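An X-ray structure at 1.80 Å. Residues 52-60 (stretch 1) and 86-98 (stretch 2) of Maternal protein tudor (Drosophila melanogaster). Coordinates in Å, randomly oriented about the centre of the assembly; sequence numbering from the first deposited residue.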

ATOM      1  N   ALA A  52       4.507  12.450  11.153  1.00 30.04           N
ATOM      2  CA  ALA A  52       3.181  12.748  11.681  1.00 28.58           C
ATOM      3  C   ALA A  52       2.095  11.977  10.948  1.00 28.73           C
ATOM      4  O   ALA A  52       2.139  11.836   9.724  1.00 27.20           O
ATOM      5  CB  ALA A  52       2.906  14.242  11.587  1.00 30.29           C
ATOM      6  N   LEU A  53       1.121  11.484  11.708  1.00 27.28           N
ATOM      7  CA  LEU A  53       0.008  10.735  11.137  1.00 29.90           C
ATOM      8  C   LEU A  53      -1.198  11.667  11.088  1.00 29.34           C
ATOM      9  O   LEU A  53      -1.436  12.435  12.023  1.00 31.02           O
ATOM     10  CB  LEU A  53      -0.312   9.518  12.008  1.00 32.66           C
ATOM     11  CG  LEU A  53      -0.790   8.270  11.268  1.00 38.04           C
ATOM     12  CD1 LEU A  53       0.333   7.767  10.359  1.00 38.44           C
ATOM     13  CD2 LEU A  53      -1.181   7.193  12.272  1.00 39.27           C
ATOM     14  N   CYS A  54      -1.956  11.609  10.000  1.00 27.36           N
ATOM     15  CA  CYS A  54      -3.122  12.466   9.864  1.00 25.98           C
ATOM     16  C   CYS A  54      -4.046  11.923   8.785  1.00 24.84           C
ATOM     17  O   CYS A  54      -3.920  10.778   8.354  1.00 23.10           O
ATOM     18  CB  CYS A  54      -2.679  13.882   9.481  1.00 28.03           C
ATOM     19  SG  CYS A  54      -1.850  13.972   7.858  1.00 32.32           S
ATOM     20  N   VAL A  55      -4.989  12.760   8.380  1.00 24.01           N
ATOM     21  CA  VAL A  55      -5.936  12.440   7.327  1.00 23.55           C
ATOM     22  C   VAL A  55      -5.563  13.440   6.246  1.00 23.30           C
ATOM     23  O   VAL A  55      -5.511  14.640   6.505  1.00 25.71           O
ATOM     24  CB  VAL A  55      -7.391  12.676   7.785  1.00 24.99           C
ATOM     25  CG1 VAL A  55      -8.348  12.448   6.629  1.00 28.56           C
ATOM     26  CG2 VAL A  55      -7.729  11.734   8.932  1.00 29.04           C
ATOM     27  N   ALA A  56      -5.281  12.951   5.044  1.00 22.70           N
ATOM     28  CA  ALA A  56      -4.883  13.825   3.954  1.00 21.71           C
ATOM     29  C   ALA A  56      -5.662  13.522   2.682  1.00 22.64           C
ATOM     30  O   ALA A  56      -6.079  12.389   2.444  1.00 21.51           O
ATOM     31  CB  ALA A  56      -3.382  13.685   3.702  1.00 23.30           C
ATOM     32  N   GLN A  57      -5.852  14.543   1.859  1.00 23.94           N
ATOM     33  CA  GLN A  57      -6.592  14.361   0.624  1.00 24.88           C
ATOM     34  C   GLN A  57      -5.668  14.032  -0.542  1.00 24.16           C
ATOM     35  O   GLN A  57      -4.651  14.686  -0.747  1.00 25.16           O
ATOM     36  CB  GLN A  57      -7.397  15.624   0.308  1.00 25.64           C
ATOM     37  CG  GLN A  57      -8.254  15.501  -0.933  1.00 28.19           C
ATOM     38  CD  GLN A  57      -9.084  16.744  -1.182  1.00 30.81           C
ATOM     39  OE1 GLN A  57      -8.550  17.848  -1.301  1.00 30.48           O
ATOM     40  NE2 GLN A  57     -10.396  16.571  -1.257  1.00 30.59           N
ATOM     41  N   PHE A  58      -6.028  12.996  -1.287  1.00 25.69           N
ATOM     42  CA  PHE A  58      -5.272  12.577  -2.463  1.00 27.91           C
ATOM     43  C   PHE A  58      -5.837  13.427  -3.600  1.00 29.63           C
ATOM     44  O   PHE A  58      -6.971  13.224  -4.022  1.00 29.14           O
ATOM     45  CB  PHE A  58      -5.520  11.087  -2.723  1.00 27.28           C
ATOM     46  CG  PHE A  58      -4.763  10.527  -3.899  1.00 27.66           C
ATOM     47  CD1 PHE A  58      -3.546  11.072  -4.294  1.00 30.56           C
ATOM     48  CD2 PHE A  58      -5.243   9.410  -4.571  1.00 30.60           C
ATOM     49  CE1 PHE A  58      -2.813  10.505  -5.345  1.00 32.42           C
ATOM     50  CE2 PHE A  58      -4.520   8.834  -5.624  1.00 30.21           C
ATOM     51  CZ  PHE A  58      -3.305   9.383  -6.007  1.00 31.40           C
ATOM     52  N   PRO A  59      -5.053  14.397  -4.098  1.00 32.02           N
ATOM     53  CA  PRO A  59      -5.446  15.308  -5.182  1.00 34.83           C
ATOM     54  C   PRO A  59      -6.043  14.652  -6.421  1.00 37.99           C
ATOM     55  O   PRO A  59      -6.945  15.199  -7.051  1.00 38.71           O
ATOM     56  CB  PRO A  59      -4.148  16.042  -5.501  1.00 33.60           C
ATOM     57  CG  PRO A  59      -3.450  16.072  -4.178  1.00 33.01           C
ATOM     58  CD  PRO A  59      -3.663  14.660  -3.688  1.00 32.86           C
ATOM     59  N   GLU A  60      -5.528  13.480  -6.770  1.00 40.76           N
ATOM     60  CA  GLU A  60      -5.987  12.757  -7.948  1.00 44.56           C
ATOM     61  C   GLU A  60      -7.380  12.161  -7.772  1.00 45.03           C
ATOM     62  O   GLU A  60      -8.134  12.011  -8.737  1.00 46.45           O
ATOM     63  CB  GLU A  60      -4.991  11.643  -8.268  1.00 45.73           C
ATOM     64  CG  GLU A  60      -5.251  10.912  -9.565  1.00 49.96           C
ATOM     65  CD  GLU A  60      -4.319   9.731  -9.743  1.00 51.75           C
ATOM     66  OE1 GLU A  60      -3.087   9.938  -9.717  1.00 53.61           O
ATOM     67  OE2 GLU A  60      -4.820   8.598  -9.903  1.00 54.23           O
ATOM     68  N   GLY A  86      -0.666   2.258   0.056  1.00 27.59           N
ATOM     69  CA  GLY A  86       0.699   2.180  -0.432  1.00 27.87           C
ATOM     70  C   GLY A  86       1.246   3.187  -1.427  1.00 29.27           C
ATOM     71  O   GLY A  86       2.358   2.999  -1.921  1.00 30.27           O
ATOM     72  N   ASN A  87       0.495   4.247  -1.710  1.00 29.12           N
ATOM     73  CA  ASN A  87       0.942   5.260  -2.665  1.00 28.99           C
ATOM     74  C   ASN A  87       1.348   6.577  -2.004  1.00 29.62           C
ATOM     75  O   ASN A  87       0.867   6.911  -0.922  1.00 27.05           O
ATOM     76  CB  ASN A  87      -0.138   5.514  -3.719  1.00 30.16           C
ATOM     77  CG  ASN A  87      -1.371   6.181  -3.142  1.00 31.68           C
ATOM     78  OD1 ASN A  87      -1.944   5.709  -2.160  1.00 35.57           O
ATOM     79  ND2 ASN A  87      -1.786   7.287  -3.750  1.00 28.75           N
ATOM     80  N   ASN A  88       2.232   7.322  -2.664  1.00 29.10           N
ATOM     81  CA  ASN A  88       2.678   8.612  -2.155  1.00 30.21           C
ATOM     82  C   ASN A  88       2.177   9.726  -3.062  1.00 31.65           C
ATOM     83  O   ASN A  88       1.998   9.531  -4.264  1.00 32.42           O
ATOM     84  CB  ASN A  88       4.206   8.666  -2.089  1.00 31.50           C
ATOM     85  CG  ASN A  88       4.771   7.770  -1.011  1.00 32.97           C
ATOM     86  OD1 ASN A  88       4.405   6.606  -0.909  1.00 36.49           O
ATOM     87  ND2 ASN A  88       5.671   8.309  -0.203  1.00 35.44           N
ATOM     88  N   ALA A  89       1.955  10.897  -2.481  1.00 30.47           N
ATOM     89  CA  ALA A  89       1.477  12.036  -3.247  1.00 30.39           C
ATOM     90  C   ALA A  89       1.718  13.318  -2.474  1.00 30.65           C
ATOM     91  O   ALA A  89       1.846  13.302  -1.250  1.00 29.91           O
ATOM     92  CB  ALA A  89      -0.006  11.878  -3.536  1.00 29.28           C
ATOM     93  N   VAL A  90       1.797  14.425  -3.201  1.00 30.35           N
ATOM     94  CA  VAL A  90       2.002  15.730  -2.591  1.00 30.32           C
ATOM     95  C   VAL A  90       0.614  16.326  -2.424  1.00 30.10           C
ATOM     96  O   VAL A  90      -0.186  16.304  -3.357  1.00 29.66           O
ATOM     97  CB  VAL A  90       2.834  16.654  -3.506  1.00 32.21           C
ATOM     98  CG1 VAL A  90       2.953  18.037  -2.878  1.00 31.65           C
ATOM     99  CG2 VAL A  90       4.215  16.052  -3.736  1.00 32.37           C
ATOM    100  N   THR A  91       0.325  16.841  -1.234  1.00 28.86           N
ATOM    101  CA  THR A  91      -0.983  17.427  -0.966  1.00 30.72           C
ATOM    102  C   THR A  91      -0.877  18.636  -0.044  1.00 29.16           C
ATOM    103  O   THR A  91       0.164  18.875   0.556  1.00 28.76           O
ATOM    104  CB  THR A  91      -1.934  16.388  -0.328  1.00 32.53           C
ATOM    105  OG1 THR A  91      -3.228  16.973  -0.134  1.00 33.41           O
ATOM    106  CG2 THR A  91      -1.390  15.914   1.013  1.00 32.75           C
ATOM    107  N   GLN A  92      -1.957  19.404   0.051  1.00 30.27           N
ATOM    108  CA  GLN A  92      -1.993  20.588   0.903  1.00 30.87           C
ATOM    109  C   GLN A  92      -3.146  20.504   1.892  1.00 29.06           C
ATOM    110  O   GLN A  92      -3.286  21.361   2.760  1.00 31.41           O
ATOM    111  CB  GLN A  92      -2.183  21.855   0.062  1.00 33.64           C
ATOM    112  CG  GLN A  92      -1.053  22.173  -0.893  1.00 38.80           C
ATOM    113  CD  GLN A  92      -1.280  23.483  -1.625  1.00 40.66           C
ATOM    114  OE1 GLN A  92      -2.280  23.650  -2.320  1.00 41.99           O
ATOM    115  NE2 GLN A  92      -0.351  24.420  -1.466  1.00 42.30           N
ATOM    116  N   GLN A  93      -3.971  19.470   1.761  1.00 27.03           N
ATOM    117  CA  GLN A  93      -5.130  19.322   2.631  1.00 26.28           C
ATOM    118  C   GLN A  93      -4.941  18.254   3.700  1.00 25.34           C
ATOM    119  O   GLN A  93      -4.865  17.062   3.393  1.00 25.54           O
ATOM    120  CB  GLN A  93      -6.367  19.000   1.785  1.00 28.12           C
ATOM    121  CG  GLN A  93      -6.639  20.014   0.672  1.00 31.66           C
ATOM    122  CD  GLN A  93      -6.734  21.446   1.188  1.00 35.53           C
ATOM    123  OE1 GLN A  93      -7.284  21.695   2.261  1.00 35.48           O
ATOM    124  NE2 GLN A  93      -6.209  22.394   0.414  1.00 37.46           N
ATOM    125  N   PHE A  94      -4.871  18.689   4.954  1.00 24.19           N
ATOM    126  CA  PHE A  94      -4.682  17.768   6.068  1.00 24.51           C
ATOM    127  C   PHE A  94      -5.698  18.011   7.164  1.00 24.40           C
ATOM    128  O   PHE A  94      -6.001  19.162   7.511  1.00 23.39           O
ATOM    129  CB  PHE A  94      -3.287  17.925   6.679  1.00 25.62           C
ATOM    130  CG  PHE A  94      -2.188  18.009   5.667  1.00 26.35           C
ATOM    131  CD1 PHE A  94      -1.815  19.234   5.126  1.00 29.23           C
ATOM    132  CD2 PHE A  94      -1.532  16.863   5.244  1.00 28.75           C
ATOM    133  CE1 PHE A  94      -0.801  19.316   4.174  1.00 28.27           C
ATOM    134  CE2 PHE A  94      -0.515  16.933   4.290  1.00 30.26           C
ATOM    135  CZ  PHE A  94      -0.151  18.165   3.756  1.00 30.61           C
ATOM    136  N   ARG A  95      -6.222  16.921   7.714  1.00 19.83           N
ATOM    137  CA  ARG A  95      -7.169  17.020   8.804  1.00 20.88           C
ATOM    138  C   ARG A  95      -6.695  16.096   9.911  1.00 20.78           C
ATOM    139  O   ARG A  95      -5.927  15.162   9.670  1.00 22.19           O
ATOM    140  CB  ARG A  95      -8.571  16.655   8.323  1.00 21.23           C
ATOM    141  CG  ARG A  95      -9.031  17.601   7.211  1.00 20.79           C
ATOM    142  CD  ARG A  95     -10.460  17.388   6.799  1.00 22.41           C
ATOM    143  NE  ARG A  95     -10.808  18.296   5.709  1.00 24.05           N
ATOM    144  CZ  ARG A  95     -11.976  18.303   5.080  1.00 24.06           C
ATOM    145  NH1 ARG A  95     -12.926  17.447   5.432  1.00 22.38           N
ATOM    146  NH2 ARG A  95     -12.183  19.151   4.078  1.00 25.74           N
ATOM    147  N   GLN A  96      -7.146  16.358  11.126  1.00 22.33           N
ATOM    148  CA  GLN A  96      -6.725  15.546  12.253  1.00 24.68           C
ATOM    149  C   GLN A  96      -7.336  14.150  12.266  1.00 23.02           C
ATOM    150  O   GLN A  96      -8.514  13.965  11.981  1.00 23.16           O
ATOM    151  CB  GLN A  96      -7.032  16.283  13.553  1.00 29.89           C
ATOM    152  CG  GLN A  96      -6.125  17.488  13.738  1.00 35.96           C
ATOM    153  CD  GLN A  96      -6.241  18.106  15.109  1.00 39.56           C
ATOM    154  OE1 GLN A  96      -6.335  17.398  16.114  1.00 41.73           O
ATOM    155  NE2 GLN A  96      -6.214  19.436  15.164  1.00 37.66           N
ATOM    156  N   LEU A  97      -6.505  13.164  12.579  1.00 22.61           N
ATOM    157  CA  LEU A  97      -6.960  11.780  12.644  1.00 23.68           C
ATOM    158  C   LEU A  97      -7.332  11.452  14.086  1.00 24.02           C
ATOM    159  O   LEU A  97      -6.497  11.542  14.984  1.00 26.41           O
ATOM    160  CB  LEU A  97      -5.847  10.840  12.173  1.00 24.99           C
ATOM    161  CG  LEU A  97      -6.091   9.326  12.225  1.00 24.72           C
ATOM    162  CD1 LEU A  97      -7.189   8.938  11.235  1.00 25.61           C
ATOM    163  CD2 LEU A  97      -4.788   8.599  11.891  1.00 27.16           C
ATOM    164  N   PRO A  98      -8.597  11.087  14.332  1.00 24.21           N
ATOM    165  CA  PRO A  98      -9.029  10.746  15.693  1.00 24.67           C
ATOM    166  C   PRO A  98      -8.113   9.649  16.241  1.00 26.06           C
ATOM    167  O   PRO A  98      -7.699   8.759  15.494  1.00 24.90           O
ATOM    168  CB  PRO A  98     -10.459  10.253  15.482  1.00 24.76           C
ATOM    169  CG  PRO A  98     -10.924  11.088  14.316  1.00 24.88           C
ATOM    170  CD  PRO A  98      -9.730  11.050  13.391  1.00 24.16           C
TER
HETATM  171  O   HOH W   1      -3.663  13.547  13.317  1.00 29.39           O

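Val55 and Leu97 cover the most surface in this contact, 84 and 71 Å² respectively out of 654 Å² buried on both sides together, and the account is best built round them, with Gln57 (54 Å²) marking the next step along the strand.

Val55 is fixed first by its backbone. Its N donates to Arg95 O at 2.9 Å (N-H...O angle 156°), and Arg95 N donates to Val55 O at 2.7 Å (169°). This reciprocal pair, with Val55 CA and Arg95 CA 5.0 Å apart, identifies an antiparallel hydrogen-bonded bridge. Val55 and Arg95 therefore send their side chains to the same face of the sheet, where their CB atoms lie 4.2 Å apart; the extended Arg95 side chain then leads away from stretch 1, and its NH1 is satisfied elsewhere in the structure. Val55, branched at CB and in the t rotamer, places CG2 3.7 Å from Leu97 CD1, an apolar contact suited to a buried position.

Leu97 lies beyond the direct backbone pairing. A water closes the gap there, donating to Leu53 O at 2.8 Å and accepting from Leu97 N at 3.0 Å. The Leu97 side chain points toward stretch 1, and its two methyls diverge: CD1 meets Val55, whereas CD2 lies 3.9 Å from Leu53 CD2. Between them, Leu97 CB approaches Cys54 CA at 3.9 Å.

The opposite face carries Ala56 and Phe94, a non-hydrogen-bonded pair with CA atoms 4.5 Å apart. The small methyl of Ala56 leaves room for the buried ring, its CB being 4.0 Å from Phe94 CD2. Cys54 SG reaches the ring edge, 3.9 Å from Phe94 CD2 and 75° off the ring normal. Two CA-H...O contacts, Phe94 CA to Val55 O and Ala56 CA to Gln93 O, both 3.3 Å, supplement the ladder.

At Gln57, N donates to Gln93 O at 3.1 Å (156°), while O accepts from Thr91 OG1 at 2.8 Å. The same Thr91 OG1 accepts from Gln93 N at 3.2 Å (167°), so one buried hydroxyl ties the turn to the neighbouring strand and has both roles filled.

Strand 87-91, in contrast to 94-95, crosses strand 53-58 at 94°, the axes 7.2 Å apart at closest approach. Side chains now make much of the contact. The CA-to-CB bond of Phe58 points away, but its ring comes nearer, bringing CE1 3.6 Å from Ala89 CB and setting one face beneath Asn87 ND2, 3.4 Å from CZ. Pro59 CG packs 3.4 Å from Val90 O.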